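Carbohydrate deacetylase Agd3 (Neosartorya fumigata, PDB 6NWZ) probably removes acetyl groups from the exopolysaccharide galactosaminogalactan as a metal-dependent carbohydrate deacetylase required for biofilm formation. Local coordinates at residues E184-A189 / S198-I203; F127-V132 / Y172-S177; Q253-F258 / G542-Q547. All coordinates share one frame; numbering follows the deposited sequence.

Interaction 1 of 3, residues E184-A189 / S198-I203; sequences EIAQFA and STAAVI
E184 reaches across to T199 with an extended side chain: CG lies anti to the backbone N (chi1 161°) and chi2 is also near 180°, which lays the carboxylate beside the threonine hydroxyl. T199 OG1 donates to E184 OE1 at 2.6 Å, meeting it nearly along the C-O axis. The other oxygen, OE2, is taken on its syn side by Q187 NE2 at 2.7 Å, so both carboxylate oxygens are held. On the face of A186, A201 and F188 the contacts are mostly apolar. A200 CB sits 3.4 Å from the centroid of the F188 ring, almost on its normal, a CH-pi contact, while S198 OG lies at the ring edge, in its plane. I185 CG1 packs 3.8 Å from A201 CB; the I185 and I203 side chains cross at about a right angle, CG2 of I185 meeting CG1 of I203.

The backbone register slips twice. I185 N (3.0 Å) and, weakly, A186 N (3.4 Å) both point to A201 O, and the second slip comes at A200, whose N binds A186 O. These two beta bulges, the first of the classic type, interrupt the antiparallel hairpin of strands 182-188 and 198-206 in the CBM87 region.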
ATOM      1  N   GLU A 184      -6.207 -15.808  26.232  1.00 27.81           N
ATOM      2  CA  GLU A 184      -5.083 -15.025  25.735  1.00 27.34           C
ATOM      3  C   GLU A 184      -4.879 -15.301  24.249  1.00 33.14           C
ATOM      4  O   GLU A 184      -4.868 -16.462  23.827  1.00 38.40           O
ATOM      5  CB  GLU A 184      -3.813 -15.357  26.521  1.00 29.46           C
ATOM      6  CG  GLU A 184      -2.525 -14.962  25.819  1.00 24.79           C
ATOM      7  CD  GLU A 184      -1.283 -15.265  26.640  1.00 44.79           C
ATOM      8  OE1 GLU A 184      -1.156 -14.735  27.767  1.00 41.94           O
ATOM      9  OE2 GLU A 184      -0.430 -16.035  26.154  1.00 62.82           O
ATOM     10  N   ILE A 185      -4.730 -14.237  23.462  1.00 27.10           N
ATOM     11  CA  ILE A 185      -4.437 -14.368  22.040  1.00 33.46           C
ATOM     12  C   ILE A 185      -3.079 -13.797  21.658  1.00 40.91           C
ATOM     13  O   ILE A 185      -2.562 -14.138  20.580  1.00 43.11           O
ATOM     14  CB  ILE A 185      -5.541 -13.724  21.169  1.00 24.43           C
ATOM     15  CG1 ILE A 185      -5.539 -12.205  21.339  1.00 19.13           C
ATOM     16  CG2 ILE A 185      -6.909 -14.290  21.508  1.00 20.32           C
ATOM     17  CD1 ILE A 185      -6.406 -11.482  20.334  1.00 27.40           C
ATOM     18  N   ALA A 186      -2.480 -12.936  22.481  1.00 34.22           N
ATOM     19  CA  ALA A 186      -1.162 -12.380  22.216  1.00 33.14           C
ATOM     20  C   ALA A 186      -0.364 -12.356  23.511  1.00 31.74           C
ATOM     21  O   ALA A 186      -0.923 -12.351  24.612  1.00 29.95           O
ATOM     22  CB  ALA A 186      -1.243 -10.969  21.619  1.00 31.58           C
ATOM     23  N   GLN A 187       0.957 -12.320  23.371  1.00 39.44           N
ATOM     24  CA  GLN A 187       1.833 -12.524  24.515  1.00 35.68           C
ATOM     25  C   GLN A 187       3.086 -11.672  24.367  1.00 34.64           C
ATOM     26  O   GLN A 187       3.680 -11.618  23.286  1.00 36.72           O
ATOM     27  CB  GLN A 187       2.190 -14.010  24.639  1.00 35.07           C
ATOM     28  CG  GLN A 187       3.086 -14.375  25.794  1.00 46.38           C
ATOM     29  CD  GLN A 187       3.227 -15.875  25.949  1.00 41.89           C
ATOM     30  OE1 GLN A 187       4.275 -16.447  25.650  1.00 49.73           O
ATOM     31  NE2 GLN A 187       2.169 -16.520  26.420  1.00 28.46           N
ATOM     32  N   PHE A 188       3.464 -10.993  25.450  1.00 37.09           N
ATOM     33  CA  PHE A 188       4.724 -10.265  25.494  1.00 28.63           C
ATOM     34  C   PHE A 188       5.853 -11.222  25.848  1.00 30.99           C
ATOM     35  O   PHE A 188       5.782 -11.934  26.854  1.00 35.30           O
ATOM     36  CB  PHE A 188       4.673  -9.134  26.521  1.00 35.53           C
ATOM     37  CG  PHE A 188       3.735  -8.022  26.160  1.00 38.00           C
ATOM     38  CD1 PHE A 188       3.875  -7.341  24.963  1.00 29.78           C
ATOM     39  CD2 PHE A 188       2.715  -7.652  27.024  1.00 39.58           C
ATOM     40  CE1 PHE A 188       3.011  -6.312  24.630  1.00 42.62           C
ATOM     41  CE2 PHE A 188       1.851  -6.619  26.699  1.00 37.27           C
ATOM     42  CZ  PHE A 188       1.997  -5.952  25.498  1.00 30.50           C
ATOM     43  N   ALA A 189       6.894 -11.233  25.025  1.00 34.54           N
ATOM     44  CA  ALA A 189       8.056 -12.051  25.301  1.00 32.66           C
ATOM     45  C   ALA A 189       8.868 -11.449  26.444  1.00 40.72           C
ATOM     46  O   ALA A 189       8.780 -10.249  26.719  1.00 33.21           O
ATOM     47  CB  ALA A 189       8.922 -12.178  24.050  1.00 26.12           C
ATOM     48  N   SER A 198       4.099 -12.645  29.375  1.00 36.63           N
ATOM     49  CA  SER A 198       2.911 -12.039  29.957  1.00 37.16           C
ATOM     50  C   SER A 198       1.868 -11.848  28.866  1.00 37.92           C
ATOM     51  O   SER A 198       2.161 -11.941  27.671  1.00 32.82           O
ATOM     52  CB  SER A 198       3.237 -10.706  30.638  1.00 26.65           C
ATOM     53  OG  SER A 198       3.827  -9.803  29.722  1.00 46.10           O
ATOM     54  N   THR A 199       0.644 -11.557  29.300  1.00 40.75           N
ATOM     55  CA  THR A 199      -0.485 -11.424  28.392  1.00 40.76           C
ATOM     56  C   THR A 199      -0.504 -10.042  27.751  1.00 34.73           C
ATOM     57  O   THR A 199      -0.376  -9.025  28.439  1.00 38.33           O
ATOM     58  CB  THR A 199      -1.792 -11.668  29.140  1.00 43.94           C
ATOM     59  OG1 THR A 199      -1.847 -13.036  29.568  1.00 44.92           O
ATOM     60  CG2 THR A 199      -2.979 -11.365  28.243  1.00 31.23           C
ATOM     61  N   ALA A 200      -0.683 -10.010  26.432  1.00 29.71           N
ATOM     62  CA  ALA A 200      -0.719  -8.764  25.682  1.00 25.75           C
ATOM     63  C   ALA A 200      -2.086  -8.428  25.113  1.00 30.13           C
ATOM     64  O   ALA A 200      -2.405  -7.248  24.973  1.00 22.99           O
ATOM     65  CB  ALA A 200       0.293  -8.807  24.535  1.00 24.45           C
ATOM     66  N   ALA A 201      -2.896  -9.428  24.776  1.00 33.90           N
ATOM     67  CA  ALA A 201      -4.243  -9.183  24.285  1.00 34.16           C
ATOM     68  C   ALA A 201      -5.110 -10.380  24.643  1.00 30.55           C
ATOM     69  O   ALA A 201      -4.627 -11.513  24.718  1.00 33.47           O
ATOM     70  CB  ALA A 201      -4.259  -8.924  22.772  1.00 22.53           C
ATOM     71  N   VAL A 202      -6.396 -10.116  24.877  1.00 30.71           N
ATOM     72  CA  VAL A 202      -7.333 -11.128  25.346  1.00 37.85           C
ATOM     73  C   VAL A 202      -8.618 -11.044  24.532  1.00 32.69           C
ATOM     74  O   VAL A 202      -8.872 -10.072  23.820  1.00 37.77           O
ATOM     75  CB  VAL A 202      -7.656 -10.986  26.850  1.00 34.69           C
ATOM     76  CG1 VAL A 202      -6.407 -11.158  27.693  1.00 24.72           C
ATOM     77  CG2 VAL A 202      -8.320  -9.643  27.137  1.00 30.06           C
ATOM     78  N   ILE A 203      -9.426 -12.094  24.654  1.00 25.28           N
ATOM     79  CA  ILE A 203     -10.809 -12.106  24.193  1.00 30.38           C
ATOM     80  C   ILE A 203     -11.685 -12.476  25.379  1.00 37.52           C
ATOM     81  O   ILE A 203     -11.443 -13.488  26.045  1.00 35.54           O
ATOM     82  CB  ILE A 203     -11.031 -13.091  23.032  1.00 28.13           C
ATOM     83  CG1 ILE A 203     -10.331 -12.616  21.762  1.00 27.58           C
ATOM     84  CG2 ILE A 203     -12.509 -13.252  22.759  1.00 32.43           C
ATOM     85  CD1 ILE A 203     -10.620 -13.504  20.568  1.00 23.86           C
TER

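Interaction 2 of 3, residues F127-V132 / Y172-S177; sequences FGASAV and YPATIS
S130 and T175 form the central, hydrogen-bonded pair of a short antiparallel strand couple, 129-131 with 174-176, whose directions differ by 153° and whose axes approach to 4.5 Å. Their two backbone bonds are S130 N to T175 O, 2.9 Å, and T175 N to S130 O, 2.7 Å. The pairs flanking them, A129 with I176 and A131 with A174, are non-hydrogen-bonded and have closer CA atoms, which fits the regular alternation. The bonding pattern continues past both strand ends: S177 N meets G128 O almost straight, with an N-H...O angle of 175°, and V132 N meets P173 O at 2.9 Å. G128 has a positive phi, so the chain turns just before it enters the strand.

Side chains add modest contacts. S177 has OG between its backbone N and carbonyl carbon (chi1 49°), which turns the hydroxyl toward the G128 carbonyl, where it makes a weak bond; that carbonyl oxygen thus has a backbone and a side-chain donor. V132 carries the other end. With CG1 anti to the backbone N, its CG2 branch faces the P173 carbonyl and reaches P173 CB at 4.0 Å and T175 OG1 at 3.5 Å. A129 CB and A174 CB are 4.3 Å apart, a loose apolar touch, whereas S130 and T175 turn to the exposed face.

Two strands alone make up this small sheet, yet it packs against strands 182-188, 198-206 and 209-214. I176 lies on T182 of the first and V202 of the second, P173 covers S198, and the ring of F127 rests on Q211 and A213 of the third.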
ATOM      1  N   PHE A 127     -11.638  -6.212  31.699  1.00 40.29           N
ATOM      2  CA  PHE A 127     -11.014  -6.984  30.635  1.00 46.35           C
ATOM      3  C   PHE A 127     -10.522  -8.336  31.134  1.00 42.63           C
ATOM      4  O   PHE A 127      -9.705  -8.983  30.468  1.00 36.87           O
ATOM      5  CB  PHE A 127      -9.869  -6.191  30.005  1.00 44.83           C
ATOM      6  CG  PHE A 127     -10.264  -4.810  29.574  1.00 45.74           C
ATOM      7  CD1 PHE A 127     -11.188  -4.624  28.557  1.00 41.09           C
ATOM      8  CD2 PHE A 127      -9.725  -3.696  30.194  1.00 33.48           C
ATOM      9  CE1 PHE A 127     -11.557  -3.354  28.160  1.00 31.69           C
ATOM     10  CE2 PHE A 127     -10.088  -2.427  29.804  1.00 31.76           C
ATOM     11  CZ  PHE A 127     -11.006  -2.253  28.786  1.00 32.99           C
ATOM     12  N   GLY A 128     -11.001  -8.766  32.300  1.00 37.23           N
ATOM     13  CA  GLY A 128     -10.700 -10.094  32.806  1.00 39.82           C
ATOM     14  C   GLY A 128      -9.240 -10.332  33.112  1.00 44.16           C
ATOM     15  O   GLY A 128      -8.781 -11.479  33.058  1.00 49.30           O
ATOM     16  N   ALA A 129      -8.494  -9.280  33.443  1.00 35.46           N
ATOM     17  CA  ALA A 129      -7.068  -9.411  33.691  1.00 49.51           C
ATOM     18  C   ALA A 129      -6.623  -8.360  34.697  1.00 45.52           C
ATOM     19  O   ALA A 129      -7.344  -7.409  35.002  1.00 50.54           O
ATOM     20  CB  ALA A 129      -6.259  -9.285  32.394  1.00 36.23           C
ATOM     21  N   SER A 130      -5.413  -8.549  35.212  1.00 39.70           N
ATOM     22  CA  SER A 130      -4.768  -7.589  36.092  1.00 43.90           C
ATOM     23  C   SER A 130      -3.344  -7.356  35.616  1.00 52.23           C
ATOM     24  O   SER A 130      -2.710  -8.243  35.036  1.00 53.42           O
ATOM     25  CB  SER A 130      -4.742  -8.067  37.538  1.00 30.92           C
ATOM     26  OG  SER A 130      -4.237  -9.389  37.603  1.00 60.23           O
ATOM     27  N   ALA A 131      -2.847  -6.152  35.869  1.00 43.91           N
ATOM     28  CA  ALA A 131      -1.485  -5.827  35.483  1.00 42.62           C
ATOM     29  C   ALA A 131      -0.494  -6.591  36.350  1.00 39.60           C
ATOM     30  O   ALA A 131      -0.682  -6.725  37.563  1.00 51.75           O
ATOM     31  CB  ALA A 131      -1.241  -4.326  35.607  1.00 41.13           C
ATOM     32  N   VAL A 132       0.569  -7.096  35.719  1.00 39.78           N
ATOM     33  CA  VAL A 132       1.694  -7.650  36.456  1.00 37.86           C
ATOM     34  C   VAL A 132       2.352  -6.585  37.322  1.00 49.79           C
ATOM     35  O   VAL A 132       3.198  -6.910  38.162  1.00 52.26           O
ATOM     36  CB  VAL A 132       2.706  -8.290  35.474  1.00 31.42           C
ATOM     37  CG1 VAL A 132       3.690  -9.170  36.205  1.00 33.14           C
ATOM     38  CG2 VAL A 132       1.980  -9.113  34.428  1.00 29.75           C
ATOM     39  N   TYR A 172       1.144  -2.698  28.779  1.00 38.53           N
ATOM     40  CA  TYR A 172       1.058  -3.121  30.176  1.00 32.47           C
ATOM     41  C   TYR A 172       1.008  -4.643  30.225  1.00 37.03           C
ATOM     42  O   TYR A 172      -0.035  -5.246  29.923  1.00 35.35           O
ATOM     43  CB  TYR A 172      -0.163  -2.529  30.873  1.00 26.07           C
ATOM     44  CG  TYR A 172      -0.362  -1.045  30.666  1.00 51.87           C
ATOM     45  CD1 TYR A 172      -1.086  -0.572  29.580  1.00 54.34           C
ATOM     46  CD2 TYR A 172       0.160  -0.118  31.563  1.00 41.90           C
ATOM     47  CE1 TYR A 172      -1.279   0.780  29.381  1.00 56.56           C
ATOM     48  CE2 TYR A 172      -0.030   1.242  31.373  1.00 56.08           C
ATOM     49  CZ  TYR A 172      -0.752   1.683  30.277  1.00 64.74           C
ATOM     50  OH  TYR A 172      -0.953   3.030  30.067  1.00 64.03           O
ATOM     51  N   PRO A 173       2.109  -5.295  30.585  1.00 34.73           N
ATOM     52  CA  PRO A 173       2.079  -6.751  30.765  1.00 34.48           C
ATOM     53  C   PRO A 173       1.005  -7.150  31.765  1.00 37.45           C
ATOM     54  O   PRO A 173       0.889  -6.567  32.846  1.00 40.20           O
ATOM     55  CB  PRO A 173       3.485  -7.068  31.277  1.00 32.63           C
ATOM     56  CG  PRO A 173       4.333  -5.973  30.709  1.00 27.46           C
ATOM     57  CD  PRO A 173       3.467  -4.744  30.730  1.00 31.31           C
ATOM     58  N   ALA A 174       0.206  -8.147  31.395  1.00 40.64           N
ATOM     59  CA  ALA A 174      -1.016  -8.468  32.114  1.00 37.41           C
ATOM     60  C   ALA A 174      -1.058  -9.945  32.480  1.00 44.17           C
ATOM     61  O   ALA A 174      -0.260 -10.756  31.999  1.00 38.38           O
ATOM     62  CB  ALA A 174      -2.253  -8.103  31.286  1.00 31.46           C
ATOM     63  N   THR A 175      -2.026 -10.281  33.334  1.00 44.18           N
ATOM     64  CA  THR A 175      -2.273 -11.652  33.767  1.00 36.94           C
ATOM     65  C   THR A 175      -3.772 -11.915  33.760  1.00 45.50           C
ATOM     66  O   THR A 175      -4.527 -11.202  34.428  1.00 47.77           O
ATOM     67  CB  THR A 175      -1.702 -11.896  35.164  1.00 37.05           C
ATOM     68  OG1 THR A 175      -0.287 -11.670  35.145  1.00 62.06           O
ATOM     69  CG2 THR A 175      -1.988 -13.323  35.615  1.00 34.34           C
ATOM     70  N   ILE A 176      -4.203 -12.937  33.012  1.00 37.53           N
ATOM     71  CA  ILE A 176      -5.613 -13.314  33.012  1.00 38.84           C
ATOM     72  C   ILE A 176      -5.997 -13.817  34.394  1.00 41.44           C
ATOM     73  O   ILE A 176      -5.311 -14.665  34.979  1.00 56.32           O
ATOM     74  CB  ILE A 176      -5.888 -14.371  31.934  1.00 33.41           C
ATOM     75  CG1 ILE A 176      -5.565 -13.810  30.551  1.00 36.06           C
ATOM     76  CG2 ILE A 176      -7.337 -14.843  31.995  1.00 27.26           C
ATOM     77  CD1 ILE A 176      -5.894 -14.761  29.429  1.00 26.93           C
ATOM     78  N   SER A 177      -7.105 -13.295  34.925  1.00 38.39           N
ATOM     79  CA  SER A 177      -7.497 -13.590  36.297  1.00 46.94           C
ATOM     80  C   SER A 177      -8.550 -14.686  36.418  1.00 39.52           C
ATOM     81  O   SER A 177      -8.616 -15.339  37.463  1.00 48.94           O
ATOM     82  CB  SER A 177      -8.002 -12.316  36.988  1.00 39.28           C
ATOM     83  OG  SER A 177      -8.945 -11.641  36.183  1.00 55.32           O
TER

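Interaction 3 of 3, residues Q253-F258 / G542-Q547; sequences QIDDMF and GYMFHQ. With ZN (zinc ion), chain M; ZN (zinc ion), chain L.
D255 and H546 hold one zinc ion between the two strands, while D256, next to D255 in sequence, binds a different one. D255 OD2, at 2.4 Å, and H546 NE2, at 2.3 Å, grip the first; D256 OD1 reaches the second at 2.0 Å. Successive strand residues would normally face opposite ways, but D256 has a positive phi, which brings its carboxylate round to the metal side. H388 and H392 complete the second site, an Asp-His-His arrangement consistent with the metal triad of NodB-type polysaccharide deacetylases.

D255 comes over one face of the H546 imidazole, its CB 4.0 Å from the ring centroid and 30° off the normal, a CH-pi contact, while D256 OD2 lies at the edge, 3.4 Å from H546 CD2. Each carboxylate plane stands steeply to the ring, by 73° and 75°. R491 forms a salt bridge with D255 OD1 and also bonds Q253 OE1, a second-shell grip on the first ligand.

Beneath the metals, strands 252-257 and 542-546 run parallel in the core sheet of the deacetylase domain. Y543 O accepts from Q253 N, Q253 O from F545 N, and F545 O from D255 N at 2.8 Å. On the face away from the zinc ions, I254 CD1 packs 3.6 Å from F545 CB. Q547 OE1 is hydrogen-bonded to I273 N and its NE2 to F271 O.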
ATOM      1  N   GLN A 253       8.784  -0.375  -9.840  1.00 38.58           N
ATOM      2  CA  GLN A 253       9.046   0.241 -11.133  1.00 31.45           C
ATOM      3  C   GLN A 253      10.513   0.626 -11.263  1.00 31.76           C
ATOM      4  O   GLN A 253      11.108   1.165 -10.325  1.00 38.00           O
ATOM      5  CB  GLN A 253       8.170   1.474 -11.330  1.00 22.89           C
ATOM      6  CG  GLN A 253       6.707   1.149 -11.492  1.00 22.95           C
ATOM      7  CD  GLN A 253       5.874   2.386 -11.698  1.00 25.07           C
ATOM      8  OE1 GLN A 253       6.179   3.448 -11.157  1.00 37.89           O
ATOM      9  NE2 GLN A 253       4.821   2.261 -12.492  1.00 28.08           N
ATOM     10  N   ILE A 254      11.087   0.356 -12.435  1.00 39.96           N
ATOM     11  CA  ILE A 254      12.497   0.614 -12.715  1.00 37.12           C
ATOM     12  C   ILE A 254      12.558   1.738 -13.742  1.00 35.99           C
ATOM     13  O   ILE A 254      12.301   1.519 -14.932  1.00 31.37           O
ATOM     14  CB  ILE A 254      13.224  -0.635 -13.225  1.00 36.40           C
ATOM     15  CG1 ILE A 254      12.966  -1.826 -12.301  1.00 35.89           C
ATOM     16  CG2 ILE A 254      14.714  -0.356 -13.349  1.00 30.92           C
ATOM     17  CD1 ILE A 254      13.403  -1.602 -10.879  1.00 31.78           C
ATOM     18  N   ASP A 255      12.917   2.938 -13.292  1.00 36.88           N
ATOM     19  CA  ASP A 255      13.009   4.087 -14.177  1.00 26.94           C
ATOM     20  C   ASP A 255      14.344   4.093 -14.920  1.00 39.15           C
ATOM     21  O   ASP A 255      15.295   3.399 -14.550  1.00 44.38           O
ATOM     22  CB  ASP A 255      12.857   5.392 -13.391  1.00 33.18           C
ATOM     23  CG  ASP A 255      11.497   5.534 -12.719  1.00 46.20           C
ATOM     24  OD1 ASP A 255      10.621   4.661 -12.905  1.00 52.58           O
ATOM     25  OD2 ASP A 255      11.308   6.537 -11.999  1.00 45.65           O
ATOM     26  N   ASP A 256      14.392   4.884 -15.995  1.00 26.99           N
ATOM     27  CA  ASP A 256      15.631   5.240 -16.685  1.00 40.49           C
ATOM     28  C   ASP A 256      16.225   4.083 -17.482  1.00 38.40           C
ATOM     29  O   ASP A 256      17.431   4.066 -17.741  1.00 38.81           O
ATOM     30  CB  ASP A 256      16.679   5.783 -15.708  1.00 45.23           C
ATOM     31  CG  ASP A 256      16.227   7.043 -15.005  1.00 43.84           C
ATOM     32  OD1 ASP A 256      15.075   7.475 -15.218  1.00 51.18           O
ATOM     33  OD2 ASP A 256      17.036   7.609 -14.239  1.00 64.71           O
ATOM     34  N   MET A 257      15.407   3.115 -17.894  1.00 30.02           N
ATOM     35  CA  MET A 257      15.927   2.020 -18.705  1.00 36.14           C
ATOM     36  C   MET A 257      16.389   2.532 -20.064  1.00 46.42           C
ATOM     37  O   MET A 257      15.707   3.334 -20.711  1.00 48.56           O
ATOM     38  CB  MET A 257      14.879   0.927 -18.888  1.00 25.92           C
ATOM     39  CG  MET A 257      15.384  -0.298 -19.652  1.00 25.81           C
ATOM     40  SD  MET A 257      16.764  -1.173 -18.863  1.00 34.54           S
ATOM     41  CE  MET A 257      16.036  -1.602 -17.286  1.00 35.48           C
ATOM     42  N   PHE A 258      17.561   2.053 -20.486  1.00 37.57           N
ATOM     43  CA  PHE A 258      18.330   2.406 -21.675  1.00 35.83           C
ATOM     44  C   PHE A 258      19.152   3.676 -21.466  1.00 40.53           C
ATOM     45  O   PHE A 258      19.947   4.019 -22.338  1.00 45.22           O
ATOM     46  CB  PHE A 258      17.472   2.566 -22.947  1.00 29.98           C
ATOM     47  CG  PHE A 258      16.916   1.272 -23.471  1.00 42.08           C
ATOM     48  CD1 PHE A 258      17.630   0.516 -24.387  1.00 45.87           C
ATOM     49  CD2 PHE A 258      15.681   0.811 -23.047  1.00 38.02           C
ATOM     50  CE1 PHE A 258      17.121  -0.675 -24.869  1.00 41.97           C
ATOM     51  CE2 PHE A 258      15.168  -0.378 -23.526  1.00 27.92           C
ATOM     52  CZ  PHE A 258      15.885  -1.121 -24.436  1.00 36.68           C
ATOM     53  N   GLY A 542       2.854   2.011  -5.611  1.00 38.28           N
ATOM     54  CA  GLY A 542       4.044   1.340  -6.081  1.00 28.31           C
ATOM     55  C   GLY A 542       5.298   1.909  -5.449  1.00 28.48           C
ATOM     56  O   GLY A 542       5.258   2.787  -4.585  1.00 30.37           O
ATOM     57  N   TYR A 543       6.442   1.397  -5.903  1.00 26.53           N
ATOM     58  CA  TYR A 543       7.734   1.764  -5.343  1.00 25.42           C
ATOM     59  C   TYR A 543       8.691   2.172  -6.457  1.00 36.16           C
ATOM     60  O   TYR A 543       8.684   1.590  -7.546  1.00 33.72           O
ATOM     61  CB  TYR A 543       8.317   0.609  -4.502  1.00 23.63           C
ATOM     62  CG  TYR A 543       7.508   0.342  -3.247  1.00 25.44           C
ATOM     63  CD1 TYR A 543       6.345  -0.419  -3.296  1.00 27.12           C
ATOM     64  CD2 TYR A 543       7.892   0.871  -2.017  1.00 25.72           C
ATOM     65  CE1 TYR A 543       5.590  -0.654  -2.157  1.00 31.59           C
ATOM     66  CE2 TYR A 543       7.140   0.637  -0.870  1.00 21.88           C
ATOM     67  CZ  TYR A 543       5.990  -0.125  -0.948  1.00 27.41           C
ATOM     68  OH  TYR A 543       5.232  -0.366   0.178  1.00 33.89           O
ATOM     69  N   MET A 544       9.514   3.175  -6.168  1.00 32.21           N
ATOM     70  CA  MET A 544      10.370   3.818  -7.155  1.00 25.86           C
ATOM     71  C   MET A 544      11.782   3.243  -7.096  1.00 34.92           C
ATOM     72  O   MET A 544      12.427   3.278  -6.040  1.00 37.39           O
ATOM     73  CB  MET A 544      10.405   5.324  -6.912  1.00 27.17           C
ATOM     74  CG  MET A 544      11.403   6.065  -7.774  1.00 44.57           C
ATOM     75  SD  MET A 544      12.004   7.546  -6.945  1.00 44.37           S
ATOM     76  CE  MET A 544      12.936   6.813  -5.603  1.00 62.46           C
ATOM     77  N   PHE A 545      12.262   2.737  -8.233  1.00 28.44           N
ATOM     78  CA  PHE A 545      13.649   2.312  -8.388  1.00 34.12           C
ATOM     79  C   PHE A 545      14.157   2.787  -9.745  1.00 43.65           C
ATOM     80  O   PHE A 545      13.406   3.339 -10.556  1.00 39.84           O
ATOM     81  CB  PHE A 545      13.801   0.791  -8.246  1.00 27.38           C
ATOM     82  CG  PHE A 545      13.349   0.256  -6.912  1.00 29.65           C
ATOM     83  CD1 PHE A 545      14.165   0.359  -5.795  1.00 27.95           C
ATOM     84  CD2 PHE A 545      12.106  -0.342  -6.773  1.00 24.90           C
ATOM     85  CE1 PHE A 545      13.750  -0.129  -4.563  1.00 32.76           C
ATOM     86  CE2 PHE A 545      11.686  -0.832  -5.545  1.00 28.87           C
ATOM     87  CZ  PHE A 545      12.509  -0.725  -4.438  1.00 29.46           C
ATOM     88  N   HIS A 546      15.450   2.573  -9.990  1.00 41.24           N
ATOM     89  CA  HIS A 546      16.090   3.062 -11.205  1.00 38.13           C
ATOM     90  C   HIS A 546      17.032   2.003 -11.762  1.00 37.96           C
ATOM     91  O   HIS A 546      17.419   1.059 -11.069  1.00 44.86           O
ATOM     92  CB  HIS A 546      16.831   4.378 -10.944  1.00 38.14           C
ATOM     93  CG  HIS A 546      15.914   5.516 -10.621  1.00 50.46           C
ATOM     94  ND1 HIS A 546      15.235   5.605  -9.424  1.00 49.46           N
ATOM     95  CD2 HIS A 546      15.538   6.593 -11.349  1.00 46.35           C
ATOM     96  CE1 HIS A 546      14.490   6.696  -9.423  1.00 47.85           C
ATOM     97  NE2 HIS A 546      14.656   7.314 -10.580  1.00 52.23           N
ATOM     98  N   GLN A 547      17.403   2.182 -13.037  1.00 38.42           N
ATOM     99  CA  GLN A 547      18.091   1.123 -13.772  1.00 36.94           C
ATOM    100  C   GLN A 547      19.435   0.775 -13.145  1.00 45.85           C
ATOM    101  O   GLN A 547      19.839  -0.394 -13.158  1.00 39.80           O
ATOM    102  CB  GLN A 547      18.272   1.533 -15.239  1.00 37.27           C
ATOM    103  CG  GLN A 547      19.134   2.774 -15.458  1.00 43.76           C
ATOM    104  CD  GLN A 547      20.613   2.458 -15.634  1.00 47.87           C
ATOM    105  OE1 GLN A 547      20.984   1.348 -16.020  1.00 43.10           O
ATOM    106  NE2 GLN A 547      21.463   3.438 -15.352  1.00 49.65           N
TER
HETATM  107 ZN    ZN M 914      12.747   8.410 -11.375  1.00 74.26          ZN
HETATM  108 ZN    ZN L 913      13.949   9.009 -14.652  1.00 54.98          ZN

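Interactions 1 and 2 are adjoining pieces of the CBM87 region, their centres 9 Å apart. They meet directly: T199 N lies 3.0 Å from A174 O, a probable hydrogen bond, and I176 CD1 packs 3.4 Å from E184 N. Strand 174-176 is thus flanked by 129-131 and by 198-206, and it is followed in the chain by 182-188. Interaction 3, in the deacetylase domain across the chain's centre, is about 43 Å and 50 Å from them between centres, and about 25 Å and 29 Å between nearest atoms, so its zinc sites are remote from both. The zinc ion bound at E210 is closer, about 8 Å from the side chain of I203 in interaction 1.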